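Local atomic coordinates of Slr0280 protein (Synechocystis sp., PDB entry 5H3K), a protein that is of unknown function but carries a domain of the phosphodiester glycosidase (NAGPA) family, and so may act on sugar phosphodiesters. Residues 511-516 with 556-561; 291-296 with 562-567; 336-341 with 530-535; 369-374 with 379-384; 579-584 with 599-604. All coordinates share one frame; numbering follows the deposited sequence.

How the contacts relate
From the N terminus, contact 2 opens first: strand 291-296 waits some 265 residues for its partner, the helical segment 562-567, and so spans contacts 1, 3 and 4. Contact 3 joins 336-341 to 530-535, within contact 2. Inside contact 3 in turn lies contact 4, a local hairpin of 369-374 and 379-384. Contact 1 opens at 511-516, before contact 3 has closed, and ends at 556-561, so these two cross. Contact 5, between 579-584 and 599-604, follows all the others. Contacts 1 and 2 use successive turns of helix 558-567 (Leu558 and Gly559, then Ile564), while contacts 3 and 5 lie about 8 Å apart between centres and meet through neighbouring strands 336-339 and 600-609.

Contact 1. Residues 511-516 with 556-561; sequences MVLNAT and ASLGEF
Leu513 carries its CG anti to the backbone N (chi1 174°), whereas Leu558 has CG anti to the carbonyl carbon (chi1 -66°), and these two settings turn the leucines so that they meet at about a right angle. From the loop side, Leu513 sends CD2 against the first turn of the helix, where this methyl lies 3.9 Å from Leu558 CB. The same methyl also sits 3.9 Å from Gly559 N, so a branch end of Leu513 rests on both side chain and backbone. Leu558 answers with its own branch: its CD1 reaches Ala515 CB at 4.2 Å, a looser touch that extends the apolar patch along the loop. No hydrogen bond crosses between the segments.

The helix start that offers this surface is held by a capping box. Ser557 takes the N-cap position, and Glu560 N donates to Ser557 OG at 3.1 Å. In return Ser557 N gives a nearly straight bond (175°) to Glu560 OE1, 2.9 Å away, which is met on the anti side of the carboxylate. OE1 is also engaged in a salt bridge with Arg550, which would further steady the cap.

Beyond the two segments, Pro503 touches both Leu513 and Leu558, and Phe520 lies against Ala515. The loop follows strand 510-511, an edge strand of an eight-stranded antiparallel sheet. Helix 558-567 lies against that sheet, with Phe561 reaching Leu505 of strand 504-507 and Ala533 of strand 531-536.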
# COMPACT_ATOMS: atom_id res chain seq x y z
N MET A 511 -2.19 -24.79 7.12
CA MET A 511 -3.32 -24.05 6.56
C MET A 511 -4.39 -23.98 7.62
O MET A 511 -4.85 -25.01 8.11
CB MET A 511 -3.86 -24.77 5.33
CG MET A 511 -2.83 -24.95 4.25
SD MET A 511 -2.34 -23.38 3.52
CE MET A 511 -2.34 -23.83 1.77
N VAL A 512 -4.77 -22.77 8.01
CA VAL A 512 -5.69 -22.61 9.14
C VAL A 512 -6.91 -21.77 8.80
O VAL A 512 -7.66 -21.39 9.70
CB VAL A 512 -5.00 -22.02 10.39
CG1 VAL A 512 -3.93 -22.97 10.92
CG2 VAL A 512 -4.39 -20.65 10.07
N LEU A 513 -7.13 -21.50 7.52
CA LEU A 513 -8.29 -20.72 7.08
C LEU A 513 -9.60 -21.19 7.70
O LEU A 513 -10.00 -22.35 7.58
CB LEU A 513 -8.40 -20.73 5.55
CG LEU A 513 -9.63 -20.08 4.91
CD1 LEU A 513 -9.66 -18.60 5.22
CD2 LEU A 513 -9.65 -20.30 3.40
N ASN A 514 -10.26 -20.27 8.40
CA ASN A 514 -11.58 -20.50 8.95
C ASN A 514 -12.33 -19.20 8.88
O ASN A 514 -12.46 -18.49 9.89
CB ASN A 514 -11.53 -21.01 10.39
CG ASN A 514 -12.92 -21.26 10.98
OD1 ASN A 514 -13.93 -21.07 10.30
ND2 ASN A 514 -12.96 -21.69 12.23
N ALA A 515 -12.80 -18.86 7.69
CA ALA A 515 -13.40 -17.56 7.47
C ALA A 515 -14.71 -17.43 8.24
O ALA A 515 -15.07 -16.35 8.70
CB ALA A 515 -13.62 -17.30 6.00
N THR A 516 -15.44 -18.54 8.40
CA THR A 516 -16.72 -18.46 9.10
C THR A 516 -16.48 -18.15 10.57
O THR A 516 -17.21 -17.36 11.19
CB THR A 516 -17.54 -19.76 8.94
OG1 THR A 516 -18.02 -19.85 7.60
CG2 THR A 516 -18.73 -19.79 9.92
N ALA A 556 -7.73 -14.62 -7.04
CA ALA A 556 -7.72 -15.81 -6.19
C ALA A 556 -8.89 -15.84 -5.23
O ALA A 556 -9.33 -14.80 -4.76
CB ALA A 556 -6.40 -15.89 -5.41
N SER A 557 -9.38 -17.05 -4.93
CA SER A 557 -10.24 -17.27 -3.78
C SER A 557 -9.36 -17.24 -2.54
O SER A 557 -8.14 -17.22 -2.66
CB SER A 557 -10.93 -18.64 -3.87
OG SER A 557 -9.98 -19.69 -3.74
N LEU A 558 -9.96 -17.23 -1.36
CA LEU A 558 -9.17 -17.26 -0.12
C LEU A 558 -8.29 -18.52 -0.02
O LEU A 558 -7.13 -18.44 0.40
CB LEU A 558 -10.07 -17.13 1.12
CG LEU A 558 -10.81 -15.81 1.33
CD1 LEU A 558 -11.86 -15.99 2.43
CD2 LEU A 558 -9.83 -14.69 1.69
N GLY A 559 -8.84 -19.67 -0.39
CA GLY A 559 -8.08 -20.91 -0.37
C GLY A 559 -6.91 -20.91 -1.34
O GLY A 559 -5.80 -21.37 -1.02
N GLU A 560 -7.16 -20.40 -2.54
CA GLU A 560 -6.11 -20.25 -3.55
C GLU A 560 -5.02 -19.30 -3.08
O GLU A 560 -3.83 -19.58 -3.28
CB GLU A 560 -6.71 -19.78 -4.88
CG GLU A 560 -7.50 -20.89 -5.58
CD GLU A 560 -8.34 -20.41 -6.75
OE1 GLU A 560 -8.70 -19.20 -6.78
OE2 GLU A 560 -8.66 -21.24 -7.64
N PHE A 561 -5.41 -18.19 -2.45
CA PHE A 561 -4.43 -17.23 -1.96
C PHE A 561 -3.56 -17.87 -0.88
O PHE A 561 -2.35 -17.67 -0.86
CB PHE A 561 -5.13 -15.96 -1.45
CG PHE A 561 -4.18 -14.80 -1.20
CD1 PHE A 561 -3.16 -14.50 -2.10
CD2 PHE A 561 -4.33 -14.01 -0.06
CE1 PHE A 561 -2.28 -13.43 -1.87
CE2 PHE A 561 -3.47 -12.94 0.17
CZ PHE A 561 -2.44 -12.65 -0.73

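Contact 2. Residues 291-296 with 562-567; sequences GQFPVT and AQILQQ
The ring of Phe293 presents one face to Ile564, whose CD1 methyl stands over it as a CH-pi contact, 3.7 Å from the ring centroid and 17° off the normal. The methyl is displaced toward the CB side of the ring, and Phe293 CG is its closest atom, at 3.6 Å. Outside the two segments, Ile288 of strand 279-288 and the loop residues Arg550 and Ala556 also touch this phenylalanine, so it is enclosed by both sheet and loops.

Ile564 serves two strand residues through two branches. Its CG1 lies anti to the carbonyl carbon (chi1 -74°) and leads on to CD1 over Phe293. The other branch, CG2, is directed to Val295 and meets Val295 CG2 at 4.0 Å. Phe293 and Val295, two places apart on strand 291-300, thus offer the same side to one helix residue, so the helix packs here on one face of the antiparallel sheet.

All three side chains are buried, and no hydrogen bond passes between the segments. The strand is bonded to its neighbours instead, Phe293 pairing with Val286 through the backbone, and the helix bonds internally. The chemistry is therefore wholly apolar: helix and sheet are held here by shape and dispersion, with a CH-pi contact among them.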
# COMPACT_ATOMS: atom_id res chain seq x y z
N GLY A 291 -4.36 -22.30 -11.29
CA GLY A 291 -3.81 -21.51 -12.37
C GLY A 291 -2.50 -20.81 -12.04
O GLY A 291 -1.90 -21.07 -11.00
N GLN A 292 -2.06 -19.94 -12.94
CA GLN A 292 -0.78 -19.24 -12.81
C GLN A 292 -1.06 -17.78 -12.45
O GLN A 292 -1.76 -17.08 -13.19
CB GLN A 292 -0.00 -19.32 -14.12
CG GLN A 292 1.32 -18.56 -14.10
CD GLN A 292 2.20 -18.83 -15.32
OE1 GLN A 292 2.04 -18.21 -16.37
NE2 GLN A 292 3.14 -19.76 -15.16
N PHE A 293 -0.53 -17.33 -11.31
CA PHE A 293 -0.82 -15.99 -10.80
C PHE A 293 0.41 -15.11 -10.81
O PHE A 293 1.40 -15.42 -10.14
CB PHE A 293 -1.32 -16.06 -9.35
CG PHE A 293 -2.68 -16.69 -9.18
CD1 PHE A 293 -2.83 -18.08 -9.21
CD2 PHE A 293 -3.80 -15.90 -8.96
CE1 PHE A 293 -4.09 -18.66 -9.04
CE2 PHE A 293 -5.06 -16.46 -8.79
CZ PHE A 293 -5.22 -17.85 -8.83
N PRO A 294 0.35 -13.98 -11.54
CA PRO A 294 1.43 -13.00 -11.37
C PRO A 294 1.34 -12.41 -9.96
O PRO A 294 0.25 -11.99 -9.56
CB PRO A 294 1.12 -11.93 -12.43
CG PRO A 294 0.17 -12.60 -13.40
CD PRO A 294 -0.63 -13.57 -12.56
N VAL A 295 2.45 -12.41 -9.22
CA VAL A 295 2.47 -11.90 -7.85
C VAL A 295 3.61 -10.92 -7.62
O VAL A 295 4.76 -11.16 -8.03
CB VAL A 295 2.57 -13.06 -6.82
CG1 VAL A 295 2.74 -12.53 -5.41
CG2 VAL A 295 1.32 -13.95 -6.88
N THR A 296 3.31 -9.80 -6.97
CA THR A 296 4.32 -8.83 -6.58
C THR A 296 4.61 -8.94 -5.09
O THR A 296 3.69 -8.97 -4.26
CB THR A 296 3.86 -7.39 -6.85
OG1 THR A 296 3.26 -7.30 -8.15
CG2 THR A 296 5.03 -6.44 -6.76
N ALA A 562 -4.16 -18.67 0.00
CA ALA A 562 -3.39 -19.43 1.00
C ALA A 562 -2.37 -20.36 0.34
O ALA A 562 -1.23 -20.47 0.80
CB ALA A 562 -4.32 -20.21 1.91
N GLN A 563 -2.77 -21.01 -0.74
CA GLN A 563 -1.86 -21.86 -1.48
C GLN A 563 -0.75 -21.05 -2.12
O GLN A 563 0.42 -21.47 -2.13
CB GLN A 563 -2.62 -22.69 -2.51
CG GLN A 563 -3.63 -23.66 -1.89
CD GLN A 563 -4.43 -24.45 -2.92
OE1 GLN A 563 -4.54 -24.04 -4.08
NE2 GLN A 563 -4.99 -25.57 -2.50
N ILE A 564 -1.09 -19.89 -2.66
CA ILE A 564 -0.08 -18.99 -3.23
C ILE A 564 0.97 -18.62 -2.19
O ILE A 564 2.17 -18.68 -2.46
CB ILE A 564 -0.73 -17.71 -3.83
CG1 ILE A 564 -1.45 -18.05 -5.15
CG2 ILE A 564 0.32 -16.62 -4.05
CD1 ILE A 564 -2.42 -16.97 -5.65
N LEU A 565 0.52 -18.26 -0.99
CA LEU A 565 1.42 -17.83 0.08
C LEU A 565 2.28 -18.99 0.58
O LEU A 565 3.45 -18.80 0.89
CB LEU A 565 0.61 -17.23 1.25
CG LEU A 565 -0.08 -15.90 0.89
CD1 LEU A 565 -1.18 -15.59 1.89
CD2 LEU A 565 0.91 -14.75 0.79
N GLN A 566 1.69 -20.18 0.66
CA GLN A 566 2.47 -21.37 1.01
C GLN A 566 3.59 -21.59 -0.02
O GLN A 566 4.73 -21.87 0.35
CB GLN A 566 1.55 -22.58 1.09
CG GLN A 566 2.24 -23.86 1.50
CD GLN A 566 1.26 -25.01 1.65
OE1 GLN A 566 0.41 -25.25 0.78
NE2 GLN A 566 1.35 -25.72 2.77
N GLN A 567 3.26 -21.45 -1.30
CA GLN A 567 4.25 -21.53 -2.38
C GLN A 567 5.37 -20.48 -2.26
O GLN A 567 6.51 -20.71 -2.67
CB GLN A 567 3.56 -21.39 -3.74
CG GLN A 567 3.01 -22.69 -4.28
CD GLN A 567 4.13 -23.65 -4.64
OE1 GLN A 567 4.91 -23.39 -5.57
NE2 GLN A 567 4.24 -24.74 -3.89

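Contact 3. Residues 336-341 with 530-535; sequences VAINAG and SRSAIA
This is a buried packing of one antiparallel beta sheet on another, near the centre of the chain, in which strand 336-339 crosses strand 531-535 at 124° between their N-to-C directions. The two axes approach to 7.6 Å, too far for backbone pairing, so side chains span the distance. Ile338 supplies the packing: extended at both torsions, it places CD1 3.9 Å from Ser532 CB and 3.7 Å from the carbonyl oxygen Ala533 O. Leu576 of strand 572-576 touches both Ile338 and Ser532.

The polar part is Asn339, whose CG sits between the backbone N and the carbonyl carbon (chi1 72°), a setting that swings the amide to Ser532. Both ends of the amide are in use, since ND2 bonds to Asp577 O while OD1 also receives Ser583 N, and this fixes its rotation. With an alanine here, Ser532 OG and Ser583 N would probably lose a shared acceptor and Asp577 O would lose the bond from Asn339 ND2.

Ser532 OG also bonds to Thr582 OG1 of loop 579-584. The link across the strands is short: Ser532 OG donates to Asn339 OD1 at 2.7 Å, in the carbonyl plane and on a lone pair.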
# COMPACT_ATOMS: atom_id res chain seq x y z
N VAL A 336 8.35 1.48 1.88
CA VAL A 336 7.43 0.47 1.33
C VAL A 336 6.11 0.59 2.07
O VAL A 336 6.08 0.89 3.27
CB VAL A 336 7.95 -1.00 1.53
CG1 VAL A 336 7.29 -1.95 0.53
CG2 VAL A 336 9.46 -1.08 1.40
N ALA A 337 5.00 0.36 1.38
CA ALA A 337 3.72 0.28 2.07
C ALA A 337 2.79 -0.66 1.35
O ALA A 337 2.85 -0.78 0.13
CB ALA A 337 3.08 1.67 2.21
N ILE A 338 1.94 -1.35 2.11
CA ILE A 338 0.87 -2.14 1.52
C ILE A 338 -0.42 -1.75 2.22
O ILE A 338 -0.42 -1.41 3.41
CB ILE A 338 1.16 -3.67 1.62
CG1 ILE A 338 0.17 -4.46 0.75
CG2 ILE A 338 1.15 -4.15 3.08
CD1 ILE A 338 0.50 -5.95 0.64
N ASN A 339 -1.53 -1.75 1.49
CA ASN A 339 -2.83 -1.53 2.11
C ASN A 339 -3.08 -2.61 3.17
O ASN A 339 -2.59 -3.75 3.05
CB ASN A 339 -3.94 -1.60 1.06
CG ASN A 339 -4.17 -3.00 0.57
OD1 ASN A 339 -3.34 -3.56 -0.16
ND2 ASN A 339 -5.28 -3.60 1.00
N ALA A 340 -3.82 -2.26 4.22
CA ALA A 340 -3.90 -3.16 5.36
C ALA A 340 -5.32 -3.49 5.83
O ALA A 340 -5.93 -4.45 5.34
CB ALA A 340 -3.03 -2.62 6.54
N GLY A 341 -5.85 -2.73 6.78
CA GLY A 341 -7.07 -3.15 7.45
C GLY A 341 -8.39 -2.88 6.73
O GLY A 341 -8.49 -2.00 5.87
N SER A 530 -8.55 -9.60 -6.28
CA SER A 530 -7.20 -9.18 -5.94
C SER A 530 -7.02 -9.42 -4.44
O SER A 530 -7.98 -9.32 -3.68
CB SER A 530 -6.99 -7.69 -6.25
OG SER A 530 -7.18 -7.44 -7.63
N ARG A 531 -5.81 -9.78 -4.04
CA ARG A 531 -5.51 -10.04 -2.62
C ARG A 531 -4.22 -9.36 -2.13
O ARG A 531 -3.27 -9.15 -2.90
CB ARG A 531 -5.41 -11.54 -2.35
CG ARG A 531 -6.61 -12.37 -2.82
CD ARG A 531 -7.84 -12.15 -1.92
NE ARG A 531 -8.95 -12.94 -2.44
CZ ARG A 531 -10.19 -12.93 -1.96
NH1 ARG A 531 -10.50 -12.18 -0.91
NH2 ARG A 531 -11.12 -13.69 -2.54
N SER A 532 -4.22 -9.01 -0.85
CA SER A 532 -3.03 -8.49 -0.18
C SER A 532 -2.75 -9.37 1.04
O SER A 532 -3.67 -9.90 1.65
CB SER A 532 -3.23 -7.04 0.29
OG SER A 532 -3.36 -6.16 -0.81
N ALA A 533 -1.48 -9.53 1.40
CA ALA A 533 -1.15 -10.26 2.61
C ALA A 533 0.13 -9.74 3.23
O ALA A 533 0.96 -9.11 2.55
CB ALA A 533 -1.04 -11.78 2.35
N ILE A 534 0.28 -10.00 4.52
CA ILE A 534 1.57 -9.88 5.18
C ILE A 534 1.92 -11.24 5.77
O ILE A 534 1.07 -11.89 6.39
CB ILE A 534 1.60 -8.76 6.26
CG1 ILE A 534 2.99 -8.71 6.91
CG2 ILE A 534 0.49 -8.95 7.30
CD1 ILE A 534 3.24 -7.43 7.66
N ALA A 535 3.16 -11.67 5.56
CA ALA A 535 3.57 -12.99 5.99
C ALA A 535 4.99 -12.95 6.52
O ALA A 535 5.73 -11.97 6.31
CB ALA A 535 3.47 -13.97 4.83

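Contact 4. Residues 369-374 with 379-384; sequences GAIAWN and TTFGRL
Ile371 lies side by side with Phe381, both pointing the same way. Its CB lies 4.2 Å from Phe381 CE2, at the start of the overlap. CG1, placed anti to the backbone N (chi1 -172°), stands over one face of the ring at 3.8 Å from the centroid and 15° off the normal, a CH-pi contact. The same CG1 also passes 3.6 Å from Thr380 O. At the tip, CD1 comes to 3.4 Å from Phe381 CZ, and it also touches Ile534 of strand 531-536. Val536 of that strand lies against Phe381. Replacing Phe381 by a serine is likely to strip the cover from Ile371 CG1 and CD1 and open a gap toward Val536.

The face opposite holds Ala370, whose CB meets Leu384 CB at 3.8 Å, and Ala372, whose CB lies 4.0 Å from Thr380 CG2. Between these faces the backbones pair in register. Ala370 N bonds to Gly382 O at 2.8 Å, with Gly382 N returning to Ala370 O, and Ala372 exchanges two bonds with Thr380. Ile371 with Phe381 forms a non-hydrogen-bonded pair, as does Trp373 with Thr379; the Trp373 indole leads away to bond Leu309 O through NE1. Arg383 forms a salt bridge with Glu518.

Strand 497-500 pairs with the other side of strand 369-373, and the arrangement is an antiparallel beta hairpin within a larger mixed sheet.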
# COMPACT_ATOMS: atom_id res chain seq x y z
N GLY A 369 -8.03 -12.41 12.49
CA GLY A 369 -6.60 -12.56 12.31
C GLY A 369 -5.86 -11.24 12.43
O GLY A 369 -6.34 -10.20 11.96
N ALA A 370 -4.68 -11.28 13.05
CA ALA A 370 -3.87 -10.09 13.29
C ALA A 370 -2.40 -10.45 13.36
O ALA A 370 -2.04 -11.58 13.71
CB ALA A 370 -4.32 -9.38 14.59
N ILE A 371 -1.57 -9.47 13.03
CA ILE A 371 -0.12 -9.56 13.21
C ILE A 371 0.33 -8.48 14.19
O ILE A 371 -0.22 -7.38 14.20
CB ILE A 371 0.63 -9.41 11.84
CG1 ILE A 371 2.12 -9.71 11.99
CG2 ILE A 371 0.40 -8.03 11.21
CD1 ILE A 371 2.92 -9.53 10.68
N ALA A 372 1.32 -8.78 15.03
CA ALA A 372 1.89 -7.75 15.90
C ALA A 372 3.40 -7.88 15.87
O ALA A 372 3.92 -8.95 15.56
CB ALA A 372 1.36 -7.89 17.33
N TRP A 373 4.10 -6.79 16.17
CA TRP A 373 5.55 -6.79 16.05
C TRP A 373 6.21 -5.73 16.91
O TRP A 373 5.54 -4.81 17.39
CB TRP A 373 5.98 -6.59 14.58
CG TRP A 373 5.67 -5.22 14.04
CD1 TRP A 373 6.48 -4.13 14.06
CD2 TRP A 373 4.47 -4.81 13.37
NE1 TRP A 373 5.86 -3.06 13.47
CE2 TRP A 373 4.62 -3.45 13.03
CE3 TRP A 373 3.27 -5.46 13.04
CZ2 TRP A 373 3.63 -2.73 12.36
CZ3 TRP A 373 2.28 -4.74 12.38
CH2 TRP A 373 2.47 -3.39 12.04
N ASN A 374 7.52 -5.85 17.10
CA ASN A 374 8.27 -4.80 17.77
C ASN A 374 9.41 -4.31 16.88
O ASN A 374 9.59 -4.80 15.75
CB ASN A 374 8.78 -5.25 19.16
CG ASN A 374 9.72 -6.47 19.09
OD1 ASN A 374 10.42 -6.68 18.09
ND2 ASN A 374 9.75 -7.27 20.16
N THR A 379 7.89 -10.94 15.66
CA THR A 379 6.47 -10.91 15.26
C THR A 379 5.65 -11.97 15.98
O THR A 379 6.19 -12.94 16.51
CB THR A 379 6.28 -11.12 13.74
OG1 THR A 379 6.75 -12.43 13.38
CG2 THR A 379 7.02 -10.07 12.93
N THR A 380 4.33 -11.79 15.98
CA THR A 380 3.40 -12.83 16.39
C THR A 380 2.14 -12.72 15.55
O THR A 380 1.81 -11.62 15.08
CB THR A 380 3.05 -12.78 17.91
OG1 THR A 380 2.53 -14.05 18.32
CG2 THR A 380 1.99 -11.70 18.21
N PHE A 381 1.46 -13.84 15.34
CA PHE A 381 0.23 -13.90 14.56
C PHE A 381 -0.81 -14.61 15.41
O PHE A 381 -0.47 -15.49 16.22
CB PHE A 381 0.42 -14.71 13.27
CG PHE A 381 1.26 -14.03 12.20
CD1 PHE A 381 2.64 -13.89 12.36
CD2 PHE A 381 0.69 -13.62 11.00
CE1 PHE A 381 3.43 -13.30 11.36
CE2 PHE A 381 1.46 -13.04 9.99
CZ PHE A 381 2.84 -12.88 10.18
N GLY A 382 -2.08 -14.27 15.23
CA GLY A 382 -3.12 -14.97 15.96
C GLY A 382 -4.45 -14.33 15.70
O GLY A 382 -4.54 -13.42 14.89
N ARG A 383 -5.49 -14.80 16.38
CA ARG A 383 -6.81 -14.20 16.26
C ARG A 383 -7.03 -13.35 17.50
O ARG A 383 -7.10 -13.87 18.62
CB ARG A 383 -7.87 -15.28 16.10
CG ARG A 383 -7.61 -16.11 14.84
CD ARG A 383 -8.77 -17.03 14.50
NE ARG A 383 -8.54 -17.76 13.25
CZ ARG A 383 -7.87 -18.91 13.16
NH1 ARG A 383 -7.33 -19.47 14.24
NH2 ARG A 383 -7.73 -19.50 11.98
N LEU A 384 -7.10 -12.04 17.30
CA LEU A 384 -6.95 -11.09 18.38
C LEU A 384 -8.28 -10.57 18.92
O LEU A 384 -9.19 -10.22 18.17
CB LEU A 384 -6.08 -9.92 17.89
CG LEU A 384 -5.97 -8.69 18.80
CD1 LEU A 384 -5.18 -9.04 20.06
CD2 LEU A 384 -5.31 -7.55 18.02

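Contact 5. Residues 579-584 with 599-604; sequences GSSTSL and ARVSNA
Ala599 makes the first link to the loop, its N donating to Ser580 O at 2.9 Å. The bond is fairly straight at the hydrogen (162°), yet the donor stands well above the carbonyl plane, 41° out of it, and so does not use a lone pair. The methyl of Ala599 settles beside the same residue, with CB 3.5 Å from Ser580 OG. The carbonyl of the same alanine, Ala599 O, accepts a hydrogen bond from a water whose oxygen lies 2.7 Å away. That water donates again to Ser583 OG at 2.8 Å, and Ser583 OG in turn donates to Ser581 O at 2.8 Å, so a short relay of bonds joins the strand start to the turn.

Two residues on, Val601 returns to the loop. Its CG1, anti to the carbonyl carbon (chi1 -58°), rests 3.8 Å from Ser581 CB and also lies close to Ser581 O. The hydroxyl of Ser581 has its polar partner elsewhere, in Asp577 OD2, while Phe343 packs on both Ser581 and Val601. Next in line, Ser602 OG receives Asn603 ND2 at 2.9 Å; the other end of this amide, OD1, bonds to Gly341 N. From Asn603 the chain enters the strand that pairs with 336-339.

Within the phosphodiester glycosidase family region, the whole is a serine-rich loop with a short 3-10 turn at 580-581, following strand 572-576 and joined to the start of strand 600-609 by one backbone bond, a water and Val601.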
# COMPACT_ATOMS: atom_id res chain seq x y z
N GLY A 579 -9.29 -6.84 -3.20
CA GLY A 579 -10.07 -6.19 -4.25
C GLY A 579 -9.39 -4.91 -4.72
O GLY A 579 -8.17 -4.88 -4.88
N SER A 580 -10.18 -3.86 -4.92
CA SER A 580 -9.63 -2.57 -5.37
C SER A 580 -8.75 -1.92 -4.31
O SER A 580 -7.98 -1.01 -4.60
CB SER A 580 -10.77 -1.62 -5.75
OG SER A 580 -11.62 -1.40 -4.64
N SER A 581 -8.85 -2.38 -3.07
CA SER A 581 -7.96 -1.87 -2.03
C SER A 581 -6.51 -2.34 -2.21
O SER A 581 -5.59 -1.65 -1.78
CB SER A 581 -8.43 -2.27 -0.63
OG SER A 581 -9.71 -1.73 -0.36
N THR A 582 -6.32 -3.49 -2.85
CA THR A 582 -4.96 -4.04 -2.96
C THR A 582 -4.03 -3.06 -3.67
O THR A 582 -4.31 -2.62 -4.78
CB THR A 582 -4.94 -5.41 -3.69
OG1 THR A 582 -5.57 -6.39 -2.85
CG2 THR A 582 -3.49 -5.85 -3.95
N SER A 583 -2.92 -2.72 -3.02
CA SER A 583 -1.93 -1.81 -3.59
C SER A 583 -0.64 -1.88 -2.77
O SER A 583 -0.66 -1.92 -1.54
CB SER A 583 -2.50 -0.38 -3.65
OG SER A 583 -3.35 -0.14 -2.52
N LEU A 584 0.48 -1.91 -3.48
CA LEU A 584 1.79 -2.11 -2.86
C LEU A 584 2.72 -1.06 -3.43
O LEU A 584 2.95 -1.03 -4.65
CB LEU A 584 2.30 -3.52 -3.18
CG LEU A 584 3.73 -3.93 -2.82
CD1 LEU A 584 3.96 -3.67 -1.34
CD2 LEU A 584 3.93 -5.40 -3.15
N ALA A 599 -8.05 1.83 -4.96
CA ALA A 599 -9.09 2.56 -4.23
C ALA A 599 -8.47 3.33 -3.08
O ALA A 599 -7.37 3.01 -2.65
CB ALA A 599 -10.15 1.60 -3.70
N ARG A 600 -9.18 4.33 -2.56
CA ARG A 600 -8.74 4.94 -1.31
C ARG A 600 -8.88 3.91 -0.22
O ARG A 600 -9.83 3.13 -0.22
CB ARG A 600 -9.61 6.15 -0.95
CG ARG A 600 -9.64 7.20 -2.03
CD ARG A 600 -10.40 8.43 -1.58
NE ARG A 600 -10.00 9.58 -2.39
CZ ARG A 600 -10.52 10.79 -2.29
NH1 ARG A 600 -11.48 11.03 -1.41
NH2 ARG A 600 -10.08 11.77 -3.07
N VAL A 601 -7.93 3.90 0.72
CA VAL A 601 -7.99 2.94 1.83
C VAL A 601 -7.87 3.66 3.16
O VAL A 601 -7.40 4.79 3.22
CB VAL A 601 -6.89 1.84 1.72
CG1 VAL A 601 -7.01 1.08 0.39
CG2 VAL A 601 -5.50 2.46 1.84
N SER A 602 -8.27 3.00 4.23
CA SER A 602 -8.18 3.58 5.57
C SER A 602 -6.76 3.56 6.15
O SER A 602 -6.33 4.51 6.83
CB SER A 602 -9.10 2.82 6.52
OG SER A 602 -8.75 3.06 7.89
N ASN A 603 -6.04 2.48 5.92
CA ASN A 603 -4.75 2.34 6.57
C ASN A 603 -3.81 1.37 5.86
O ASN A 603 -4.23 0.59 4.98
CB ASN A 603 -4.93 1.95 8.04
CG ASN A 603 -5.75 0.68 8.23
OD1 ASN A 603 -5.25 -0.45 8.06
ND2 ASN A 603 -7.00 0.84 8.63
N ALA A 604 -2.55 1.40 6.26
CA ALA A 604 -1.52 0.64 5.58
C ALA A 604 -0.51 0.12 6.59
O ALA A 604 -0.49 0.55 7.75
CB ALA A 604 -0.83 1.54 4.57
O HOH W 1 -4.73 2.30 -2.80